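Cycloalternan-forming enzyme (Listeria monocytogenes serovar 1/2a, PDB 5F7U) is a multidomain carbohydrate-active protein of glycosyl hydrolase family 31, built round a TIM barrel, that binds glycans at several sites. Local coordinates at residues Val460-Gly465 and Gln499-Gly504; Glu476-Gln481 and Ile505-Thr510; Tyr483-Gly488 and Arg545-Ser550. The protein carries 1 engineered substitution. One frame throughout, in Å; residues are numbered along the deposited sequence.

Contact 1. Residues Val460-Gly465 and Gln499-Gly504; sequences VLKDDG and QWFGNG. With GLC (alpha-D-glucopyranose), chain F.
Val460 packs closely on Phe501 and Gly504, and this is the tight end of the contact. Its CG1 takes the crowded position between the backbone N and the carbonyl carbon (chi1 62°). That methyl sits over one face of the Phe501 ring in a CH-pi contact, with Val460 CG1 3.6 Å from Phe501 CG. The other methyl, Val460 CG2, lies 3.5 Å from Gly504 C. With no side chain on Gly504, Val460 CG2 and Leu461 O can close on its backbone, and Leu461 O comes within 3.3 Å of Gly504 CA. Lys462 approaches the same phenyl ring at its edge, in plane, with Lys462 CB 3.9 Å from Phe501 CE1. The lysine chain then runs out extended, and NZ forms a salt bridge with Glu406.

Phe501 in turn puts CD2 over the centre of the Trp500 indole. The opposite face of that indole carries the glucose, whose O3 is 3.3 Å from Trp500 CZ3. Trp500 is part of a glycan pocket, and Phe501 backs it from behind.

The other end is looser, more polar and nearer solvent. Asn503 ND2 donates to Asp463 O at 2.8 Å and 158°, from above the carbonyl plane. The two side chains lie side by side, carboxylate and amide planes 54° apart. Water 1 accepts from Asp463 N and donates to Gly502 O. Asp463 OD1 takes Gly465 N in an Asx turn, while OD2 forms a salt bridge with Arg494. Two overlapping type II turns, Gln499-Gly502 and Phe501-Gly504, shape the facing loop.

Strand 460-461 follows barrel strand 452-457, whose Trp456 touches both Trp500 and Phe501. It pairs antiparallel with strand 505-506, and helix 469-481 covers Leu461.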
loop_
_atom_site.group_PDB
_atom_site.type_symbol
_atom_site.label_atom_id
_atom_site.label_comp_id
_atom_site.label_asym_id
_atom_site.label_seq_id
_atom_site.Cartn_x
_atom_site.Cartn_y
_atom_site.Cartn_z
ATOM N N VAL A 460 -22.548 -0.732 11.853
ATOM C CA VAL A 460 -23.217 -0.569 13.136
ATOM C C VAL A 460 -24.625 -0.070 12.870
ATOM O O VAL A 460 -24.829 0.702 11.953
ATOM C CB VAL A 460 -22.403 0.402 14.048
ATOM C CG1 VAL A 460 -22.286 1.803 13.434
ATOM C CG2 VAL A 460 -22.956 0.453 15.467
ATOM N N LEU A 461 -25.592 -0.554 13.652
ATOM C CA LEU A 461 -26.913 0.047 13.693
ATOM C C LEU A 461 -26.875 1.149 14.745
ATOM O O LEU A 461 -26.632 0.881 15.930
ATOM C CB LEU A 461 -27.984 -0.991 14.024
ATOM C CG LEU A 461 -29.424 -0.468 14.052
ATOM C CD1 LEU A 461 -30.324 -1.419 13.275
ATOM C CD2 LEU A 461 -29.925 -0.281 15.472
ATOM N N LYS A 462 -27.098 2.381 14.289
ATOM C CA LYS A 462 -26.972 3.561 15.128
ATOM C C LYS A 462 -28.032 3.543 16.215
ATOM O O LYS A 462 -29.191 3.247 15.943
ATOM C CB LYS A 462 -27.082 4.823 14.272
ATOM C CG LYS A 462 -27.206 6.102 15.082
ATOM C CD LYS A 462 -27.866 7.195 14.271
ATOM C CE LYS A 462 -28.366 8.292 15.190
ATOM N NZ LYS A 462 -28.711 9.487 14.380
ATOM N N ASP A 463 -27.628 3.833 17.453
ATOM C CA ASP A 463 -28.599 4.011 18.532
ATOM C C ASP A 463 -28.117 5.097 19.483
ATOM O O ASP A 463 -27.327 4.831 20.389
ATOM C CB ASP A 463 -28.876 2.698 19.280
ATOM C CG ASP A 463 -29.971 2.831 20.343
ATOM O OD1 ASP A 463 -30.518 3.939 20.546
ATOM O OD2 ASP A 463 -30.284 1.816 20.998
ATOM N N ASP A 464 -28.609 6.312 19.275
ATOM C CA ASP A 464 -28.250 7.430 20.155
ATOM C C ASP A 464 -29.363 7.799 21.142
ATOM O O ASP A 464 -29.392 8.913 21.673
ATOM C CB ASP A 464 -27.839 8.634 19.316
ATOM C CG ASP A 464 -28.977 9.192 18.486
ATOM O OD1 ASP A 464 -30.046 8.546 18.367
ATOM O OD2 ASP A 464 -28.795 10.291 17.936
ATOM N N GLY A 465 -30.285 6.867 21.366
ATOM C CA GLY A 465 -31.370 7.075 22.315
ATOM C C GLY A 465 -32.521 7.928 21.821
ATOM O O GLY A 465 -33.520 8.038 22.517
ATOM N N GLN A 499 -17.028 6.192 22.048
ATOM C CA GLN A 499 -16.438 5.997 20.727
ATOM C C GLN A 499 -17.355 6.462 19.609
ATOM O O GLN A 499 -18.505 6.841 19.853
ATOM C CB GLN A 499 -16.042 4.531 20.516
ATOM C CG GLN A 499 -15.199 3.949 21.641
ATOM C CD GLN A 499 -13.854 4.629 21.792
ATOM O OE1 GLN A 499 -13.255 5.090 20.825
ATOM N NE2 GLN A 499 -13.373 4.694 23.019
ATOM N N TRP A 500 -16.826 6.428 18.385
ATOM C CA TRP A 500 -17.596 6.744 17.189
ATOM C C TRP A 500 -18.743 5.742 17.099
ATOM O O TRP A 500 -18.513 4.531 17.198
ATOM C CB TRP A 500 -16.691 6.668 15.962
ATOM C CG TRP A 500 -17.297 7.268 14.713
ATOM C CD1 TRP A 500 -18.081 8.391 14.629
ATOM C CD2 TRP A 500 -17.151 6.775 13.379
ATOM N NE1 TRP A 500 -18.436 8.623 13.316
ATOM C CE2 TRP A 500 -17.875 7.652 12.528
ATOM C CE3 TRP A 500 -16.463 5.687 12.812
ATOM C CZ2 TRP A 500 -17.934 7.471 11.133
ATOM C CZ3 TRP A 500 -16.534 5.497 11.427
ATOM C CH2 TRP A 500 -17.268 6.390 10.604
ATOM N N PHE A 501 -19.968 6.248 16.971
ATOM C CA PHE A 501 -21.186 5.416 17.010
ATOM C C PHE A 501 -21.360 4.642 18.339
ATOM O O PHE A 501 -21.995 3.585 18.382
ATOM C CB PHE A 501 -21.301 4.489 15.777
ATOM C CG PHE A 501 -21.755 5.186 14.521
ATOM C CD1 PHE A 501 -23.119 5.373 14.262
ATOM C CD2 PHE A 501 -20.819 5.642 13.582
ATOM C CE1 PHE A 501 -23.543 6.008 13.090
ATOM C CE2 PHE A 501 -21.233 6.283 12.410
ATOM C CZ PHE A 501 -22.599 6.463 12.166
ATOM N N GLY A 502 -20.825 5.209 19.428
ATOM C CA GLY A 502 -21.071 4.727 20.786
ATOM C C GLY A 502 -22.536 4.408 21.032
ATOM O O GLY A 502 -23.424 5.139 20.568
ATOM N N ASN A 503 -22.766 3.302 21.735
ATOM C CA ASN A 503 -24.091 2.729 22.025
ATOM C C ASN A 503 -24.762 2.028 20.828
ATOM O O ASN A 503 -25.808 1.398 20.987
ATOM C CB ASN A 503 -25.052 3.744 22.680
ATOM C CG ASN A 503 -26.262 3.079 23.304
ATOM O OD1 ASN A 503 -26.138 2.243 24.208
ATOM N ND2 ASN A 503 -27.453 3.431 22.812
ATOM N N GLY A 504 -24.157 2.138 19.651
ATOM C CA GLY A 504 -24.669 1.445 18.465
ATOM C C GLY A 504 -24.425 -0.055 18.558
ATOM O O GLY A 504 -23.493 -0.501 19.236
HETATM C C1 GLC F . -14.558 11.048 13.542
HETATM C C2 GLC F . -14.672 9.560 13.188
HETATM C C3 GLC F . -14.131 9.270 11.781
HETATM C C4 GLC F . -14.871 10.106 10.728
HETATM C C5 GLC F . -14.746 11.589 11.148
HETATM C C6 GLC F . -15.518 12.545 10.250
HETATM O O1 GLC F . -13.184 11.404 13.757
HETATM O O2 GLC F . -13.941 8.796 14.147
HETATM O O3 GLC F . -14.234 7.873 11.516
HETATM O O4 GLC F . -14.291 9.948 9.411
HETATM O O5 GLC F . -15.132 11.875 12.511
HETATM O O6 GLC F . -14.508 13.184 9.475
HETATM O O HOH W 1 -24.955 4.845 17.816
#

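Contact 2. Residues Glu476-Gln481 and Ile505-Thr510; sequences EYMISQ and ILLDFT
Asp508 OD1 is the best-held polar atom here, gripped by two donors from the same residue. Thr510 N, two residues on, donates to Asp508 OD1 at 2.8 Å and closes an Asx turn; it comes from above the carboxylate plane. Thr510 OG1 donates to the syn lone pair of Asp508 OD1 at 2.6 Å. The other oxygen, OD2, accepts from Ser550 N. The carboxylate is buried, and these donors probably help to keep it ionised.

The contact itself is apolar and is carried by Met478. Its chain is fully extended, with CG anti to the backbone N (chi1 -172°). This sends CE straight from the helix to the backbone of 505-507. Met478 CE ends 3.4 Å from Leu506 O and 3.6 Å from Leu507 CA. Met478 CE meets Ile505 CG2 at 3.7 Å, and the two side chains slide past each other in opposite directions. Leu507 CD2 touches Met478 CE at 4.0 Å.

The next residue, Ile479, adds a tip-to-tip contact. Ile479 CD1 lies 3.8 Å from Ile505 CD1, and the two chains cross at about a right angle. Leu461 and Trp517 also touch Met478, so its side chain is buried among neighbours on the strand pair and on helix 512-520.

Helix 469-481 thus lays one face on the short strand 505-506 and the chain after it. The arrangement is a helix packed on a small two-stranded antiparallel sheet, inserted beyond a barrel strand in the TIM-barrel domain of this glycosyl hydrolase family 31 protein.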
loop_
_atom_site.group_PDB
_atom_site.type_symbol
_atom_site.label_atom_id
_atom_site.label_comp_id
_atom_site.label_asym_id
_atom_site.label_seq_id
_atom_site.Cartn_x
_atom_site.Cartn_y
_atom_site.Cartn_z
ATOM N N GLU A 476 -35.062 -3.805 17.245
ATOM C CA GLU A 476 -35.808 -4.854 17.930
ATOM C C GLU A 476 -35.651 -6.207 17.228
ATOM O O GLU A 476 -35.407 -7.219 17.884
ATOM C CB GLU A 476 -37.286 -4.468 18.071
ATOM C CG GLU A 476 -38.079 -5.406 18.975
ATOM C CD GLU A 476 -39.468 -4.883 19.308
ATOM O OE1 GLU A 476 -39.751 -3.686 19.033
ATOM O OE2 GLU A 476 -40.282 -5.664 19.862
ATOM N N TYR A 477 -35.754 -6.201 15.896
ATOM C CA TYR A 477 -35.559 -7.402 15.082
ATOM C C TYR A 477 -34.144 -7.970 15.204
ATOM O O TYR A 477 -33.963 -9.175 15.427
ATOM C CB TYR A 477 -35.897 -7.122 13.607
ATOM C CG TYR A 477 -35.784 -8.342 12.705
ATOM C CD1 TYR A 477 -36.695 -9.407 12.813
ATOM C CD2 TYR A 477 -34.761 -8.439 11.753
ATOM C CE1 TYR A 477 -36.596 -10.521 11.989
ATOM C CE2 TYR A 477 -34.653 -9.555 10.927
ATOM C CZ TYR A 477 -35.570 -10.592 11.054
ATOM O OH TYR A 477 -35.483 -11.701 10.245
ATOM N N MET A 478 -33.154 -7.087 15.047
ATOM C CA MET A 478 -31.748 -7.451 15.119
ATOM C C MET A 478 -31.413 -8.166 16.430
ATOM O O MET A 478 -30.772 -9.214 16.420
ATOM C CB MET A 478 -30.898 -6.192 14.945
ATOM C CG MET A 478 -29.414 -6.434 14.800
ATOM S SD MET A 478 -28.652 -4.813 14.612
ATOM C CE MET A 478 -26.943 -5.299 14.452
ATOM N N ILE A 479 -31.870 -7.601 17.545
ATOM C CA ILE A 479 -31.662 -8.191 18.867
ATOM C C ILE A 479 -32.367 -9.548 19.004
ATOM O O ILE A 479 -31.720 -10.531 19.387
ATOM C CB ILE A 479 -32.063 -7.210 19.991
ATOM C CG1 ILE A 479 -31.153 -5.968 19.936
ATOM C CG2 ILE A 479 -31.967 -7.879 21.364
ATOM C CD1 ILE A 479 -31.658 -4.797 20.759
ATOM N N SER A 480 -33.659 -9.611 18.656
ATOM C CA SER A 480 -34.441 -10.856 18.790
ATOM C C SER A 480 -33.880 -12.021 17.952
ATOM O O SER A 480 -33.995 -13.182 18.353
ATOM C CB SER A 480 -35.926 -10.620 18.476
ATOM O OG SER A 480 -36.143 -10.533 17.071
ATOM N N GLN A 481 -33.261 -11.702 16.809
ATOM C CA GLN A 481 -32.681 -12.714 15.922
ATOM C C GLN A 481 -31.282 -13.164 16.317
ATOM O O GLN A 481 -30.769 -14.141 15.770
ATOM C CB GLN A 481 -32.668 -12.217 14.470
ATOM C CG GLN A 481 -34.046 -12.073 13.852
ATOM C CD GLN A 481 -34.909 -13.305 14.062
ATOM O OE1 GLN A 481 -34.666 -14.341 13.455
ATOM N NE2 GLN A 481 -35.918 -13.196 14.938
ATOM N N ILE A 505 -25.229 -0.823 17.832
ATOM C CA ILE A 505 -25.127 -2.269 17.856
ATOM C C ILE A 505 -24.422 -2.746 16.584
ATOM O O ILE A 505 -24.904 -2.525 15.467
ATOM C CB ILE A 505 -26.529 -2.916 18.021
ATOM C CG1 ILE A 505 -27.197 -2.417 19.314
ATOM C CG2 ILE A 505 -26.430 -4.435 18.034
ATOM C CD1 ILE A 505 -28.666 -2.785 19.443
ATOM N N LEU A 506 -23.272 -3.393 16.745
ATOM C CA LEU A 506 -22.579 -3.959 15.583
ATOM C C LEU A 506 -23.322 -5.148 14.992
ATOM O O LEU A 506 -23.861 -5.973 15.727
ATOM C CB LEU A 506 -21.174 -4.427 15.955
ATOM C CG LEU A 506 -20.090 -3.414 16.266
ATOM C CD1 LEU A 506 -18.782 -4.195 16.372
ATOM C CD2 LEU A 506 -19.984 -2.384 15.135
ATOM N N LEU A 507 -23.369 -5.211 13.662
ATOM C CA LEU A 507 -23.863 -6.401 12.978
ATOM C C LEU A 507 -22.793 -7.480 13.081
ATOM O O LEU A 507 -21.621 -7.229 12.814
ATOM C CB LEU A 507 -24.193 -6.081 11.508
ATOM C CG LEU A 507 -24.945 -7.098 10.631
ATOM C CD1 LEU A 507 -24.070 -8.230 10.101
ATOM C CD2 LEU A 507 -26.193 -7.637 11.340
ATOM N N ASP A 508 -23.187 -8.683 13.490
ATOM C CA ASP A 508 -22.224 -9.767 13.557
ATOM C C ASP A 508 -21.961 -10.351 12.170
ATOM O O ASP A 508 -22.712 -11.220 11.704
ATOM C CB ASP A 508 -22.706 -10.847 14.533
ATOM C CG ASP A 508 -21.729 -12.020 14.652
ATOM O OD1 ASP A 508 -20.676 -12.048 13.950
ATOM O OD2 ASP A 508 -22.018 -12.922 15.474
ATOM N N PHE A 509 -20.891 -9.883 11.519
ATOM C CA PHE A 509 -20.541 -10.338 10.168
ATOM C C PHE A 509 -20.054 -11.781 10.088
ATOM O O PHE A 509 -19.870 -12.303 8.990
ATOM C CB PHE A 509 -19.613 -9.335 9.448
ATOM C CG PHE A 509 -20.332 -8.096 9.020
ATOM C CD1 PHE A 509 -21.039 -8.071 7.814
ATOM C CD2 PHE A 509 -20.376 -6.975 9.853
ATOM C CE1 PHE A 509 -21.748 -6.931 7.428
ATOM C CE2 PHE A 509 -21.075 -5.834 9.471
ATOM C CZ PHE A 509 -21.773 -5.822 8.256
ATOM N N THR A 510 -19.919 -12.444 11.236
ATOM C CA THR A 510 -19.610 -13.891 11.262
ATOM C C THR A 510 -20.870 -14.745 11.087
ATOM O O THR A 510 -20.785 -15.965 10.878
ATOM C CB THR A 510 -18.839 -14.349 12.542
ATOM O OG1 THR A 510 -19.708 -14.442 13.678
ATOM C CG2 THR A 510 -17.655 -13.446 12.854
#

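Contact 3. Residues Tyr483-Gly488 and Arg545-Ser550; sequences YSADDG and RDTTFS
In the TIM-barrel domain, the loop after helix 469-481 meets the loop after barrel strand 534-536 through a single antiparallel beta bridge, in which Asp486 and Thr548 form a hydrogen-bonded pair. Asp486 N donates to Thr548 O at 2.9 Å, almost straight at 174°. Thr548 N returns the bond to Asp486 O at 2.7 Å and 164°. Both bonds lie in the plane of the accepting carbonyl, so the two backbones lie edge to edge, as neighbouring strands do. Asp486 O also receives a CA-H...O contact from Thr547 CA at 3.3 Å.

Beside the bridge, Ala485 points its methyl at the other loop. Ala485 CB sits over one face of the Phe549 ring, toward the rim, 3.8 Å from Phe549 CE2. This CH-pi contact is the main apolar part of the meeting. The CB of Phe549 points away from the facing loop, but with CG anti to the carbonyl carbon (chi1 -62°) the ring turns back to meet Ala485. Met558 and Tyr562 of helix 555-577 also touch its ring.

The next shell shapes each loop. Asp486 turns its carboxylate forward along its own chain, where OD2 accepts from Gly488 N at 2.8 Å, closing an Asx turn. The same oxygen also takes Gly490 N. With no side chain on Gly488, its CA can come 3.4 Å from Asp546 O. In the facing loop, Thr548 OG1 donates to Asp546 O at 2.8 Å, from above the carbonyl plane. Further out, the Arg545 side chain forms salt bridges with Asp15 and Asp29, near the N-terminus.

Thr547 OG1 is hydrogen-bonded to Trp543 O. Thr547 OG1 also accepts from water 2 at 2.7 Å, and this water gives its other proton to Asp487 O.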
loop_
_atom_site.group_PDB
_atom_site.type_symbol
_atom_site.label_atom_id
_atom_site.label_comp_id
_atom_site.label_asym_id
_atom_site.label_seq_id
_atom_site.Cartn_x
_atom_site.Cartn_y
_atom_site.Cartn_z
ATOM N N TYR A 483 -28.682 -11.216 15.773
ATOM C CA TYR A 483 -27.883 -10.746 14.639
ATOM C C TYR A 483 -26.775 -9.779 15.060
ATOM O O TYR A 483 -25.864 -9.489 14.280
ATOM C CB TYR A 483 -28.760 -10.105 13.574
ATOM C CG TYR A 483 -29.612 -11.065 12.754
ATOM C CD1 TYR A 483 -29.385 -12.451 12.770
ATOM C CD2 TYR A 483 -30.622 -10.570 11.923
ATOM C CE1 TYR A 483 -30.154 -13.310 11.996
ATOM C CE2 TYR A 483 -31.402 -11.425 11.141
ATOM C CZ TYR A 483 -31.161 -12.789 11.183
ATOM O OH TYR A 483 -31.925 -13.635 10.415
ATOM N N SER A 484 -26.865 -9.287 16.289
ATOM C CA SER A 484 -25.748 -8.603 16.934
ATOM C C SER A 484 -24.740 -9.631 17.439
ATOM O O SER A 484 -25.043 -10.829 17.505
ATOM C CB SER A 484 -26.278 -7.844 18.137
ATOM O OG SER A 484 -26.896 -8.742 19.035
ATOM N N ALA A 485 -23.547 -9.168 17.819
ATOM C CA ALA A 485 -22.702 -9.955 18.712
ATOM C C ALA A 485 -23.306 -9.900 20.124
ATOM O O ALA A 485 -24.193 -9.081 20.421
ATOM C CB ALA A 485 -21.273 -9.433 18.709
ATOM N N ASP A 486 -22.836 -10.783 20.990
ATOM C CA ASP A 486 -23.286 -10.800 22.367
ATOM C C ASP A 486 -22.260 -10.146 23.272
ATOM O O ASP A 486 -21.059 -10.287 23.046
ATOM C CB ASP A 486 -23.557 -12.228 22.824
ATOM C CG ASP A 486 -24.363 -12.270 24.074
ATOM O OD1 ASP A 486 -25.610 -12.146 23.962
ATOM O OD2 ASP A 486 -23.763 -12.402 25.165
ATOM N N ASP A 487 -22.726 -9.435 24.297
ATOM C CA ASP A 487 -21.812 -8.751 25.214
ATOM C C ASP A 487 -21.146 -9.706 26.205
ATOM O O ASP A 487 -20.220 -9.314 26.924
ATOM C CB ASP A 487 -22.512 -7.588 25.942
ATOM C CG ASP A 487 -23.466 -8.048 27.060
ATOM O OD1 ASP A 487 -23.825 -9.246 27.142
ATOM O OD2 ASP A 487 -23.878 -7.182 27.858
ATOM N N GLY A 488 -21.648 -10.945 26.246
ATOM C CA GLY A 488 -21.137 -11.987 27.139
ATOM C C GLY A 488 -22.135 -12.386 28.211
ATOM O O GLY A 488 -21.919 -13.363 28.922
ATOM N N ARG A 545 -13.499 -8.122 26.256
ATOM C CA ARG A 545 -13.024 -9.503 26.162
ATOM C C ARG A 545 -14.129 -10.531 26.033
ATOM O O ARG A 545 -13.959 -11.565 25.388
ATOM C CB ARG A 545 -12.223 -9.837 27.382
ATOM C CG ARG A 545 -10.907 -9.156 27.345
ATOM C CD ARG A 545 -9.885 -10.167 27.770
ATOM N NE ARG A 545 -8.619 -9.493 27.895
ATOM C CZ ARG A 545 -7.572 -10.001 28.521
ATOM N NH1 ARG A 545 -7.660 -11.192 29.111
ATOM N NH2 ARG A 545 -6.463 -9.285 28.599
ATOM N N ASP A 546 -15.265 -10.249 26.647
ATOM C CA ASP A 546 -16.343 -11.234 26.695
ATOM C C ASP A 546 -17.316 -11.099 25.524
ATOM O O ASP A 546 -18.272 -11.889 25.395
ATOM C CB ASP A 546 -17.047 -11.128 28.043
ATOM C CG ASP A 546 -16.159 -11.592 29.193
ATOM O OD1 ASP A 546 -15.955 -12.822 29.309
ATOM O OD2 ASP A 546 -15.664 -10.745 29.984
ATOM N N THR A 547 -17.069 -10.101 24.667
ATOM C CA THR A 547 -17.842 -9.916 23.445
ATOM C C THR A 547 -17.744 -11.195 22.613
ATOM O O THR A 547 -16.644 -11.666 22.363
ATOM C CB THR A 547 -17.331 -8.687 22.666
ATOM O OG1 THR A 547 -17.406 -7.560 23.543
ATOM C CG2 THR A 547 -18.178 -8.444 21.421
ATOM N N THR A 548 -18.895 -11.766 22.246
ATOM C CA THR A 548 -18.941 -13.110 21.645
ATOM C C THR A 548 -19.649 -13.101 20.294
ATOM O O THR A 548 -20.759 -12.571 20.175
ATOM C CB THR A 548 -19.658 -14.113 22.582
ATOM O OG1 THR A 548 -19.074 -14.060 23.893
ATOM C CG2 THR A 548 -19.574 -15.562 22.026
ATOM N N PHE A 549 -19.012 -13.723 19.299
ATOM C CA PHE A 549 -19.540 -13.793 17.937
ATOM C C PHE A 549 -20.131 -15.169 17.625
ATOM O O PHE A 549 -19.900 -16.145 18.378
ATOM C CB PHE A 549 -18.466 -13.357 16.941
ATOM C CG PHE A 549 -18.027 -11.929 17.152
ATOM C CD1 PHE A 549 -17.201 -11.581 18.234
ATOM C CD2 PHE A 549 -18.491 -10.921 16.318
ATOM C CE1 PHE A 549 -16.843 -10.258 18.459
ATOM C CE2 PHE A 549 -18.126 -9.590 16.532
ATOM C CZ PHE A 549 -17.297 -9.259 17.603
ATOM N N SER A 550 -20.897 -15.250 16.536
ATOM C CA SER A 550 -21.609 -16.492 16.188
ATOM C C SER A 550 -20.677 -17.657 15.868
ATOM O O SER A 550 -21.085 -18.822 15.961
ATOM C CB SER A 550 -22.574 -16.258 15.032
ATOM O OG SER A 550 -21.850 -16.192 13.820
HETATM O O HOH W 2 -18.802 -7.169 25.763
#

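Contacts 1 and 2 share the small sheet. Leu461 N lies 2.8 Å from Ile505 O, a probable hydrogen bond, and Leu461 CB packs 3.9 Å from Met478 SD. Their centres are 13 Å apart, those of contacts 2 and 3 only 10 Å. Thr510 OG1 and Ser550 OG are 2.8 Å apart, probably hydrogen-bonded, and Ile505 CG2 packs 3.4 Å from Ser484 CB. Contacts 1 and 3 do not touch; their nearest atoms are about 8 Å apart. Contact 2 joins them. Contact 1 holds Trp500 of a glycan pocket. The Leu506 side chain is about 12 Å from a glucose, and that of Asp487 about 10 Å from one not on Trp500.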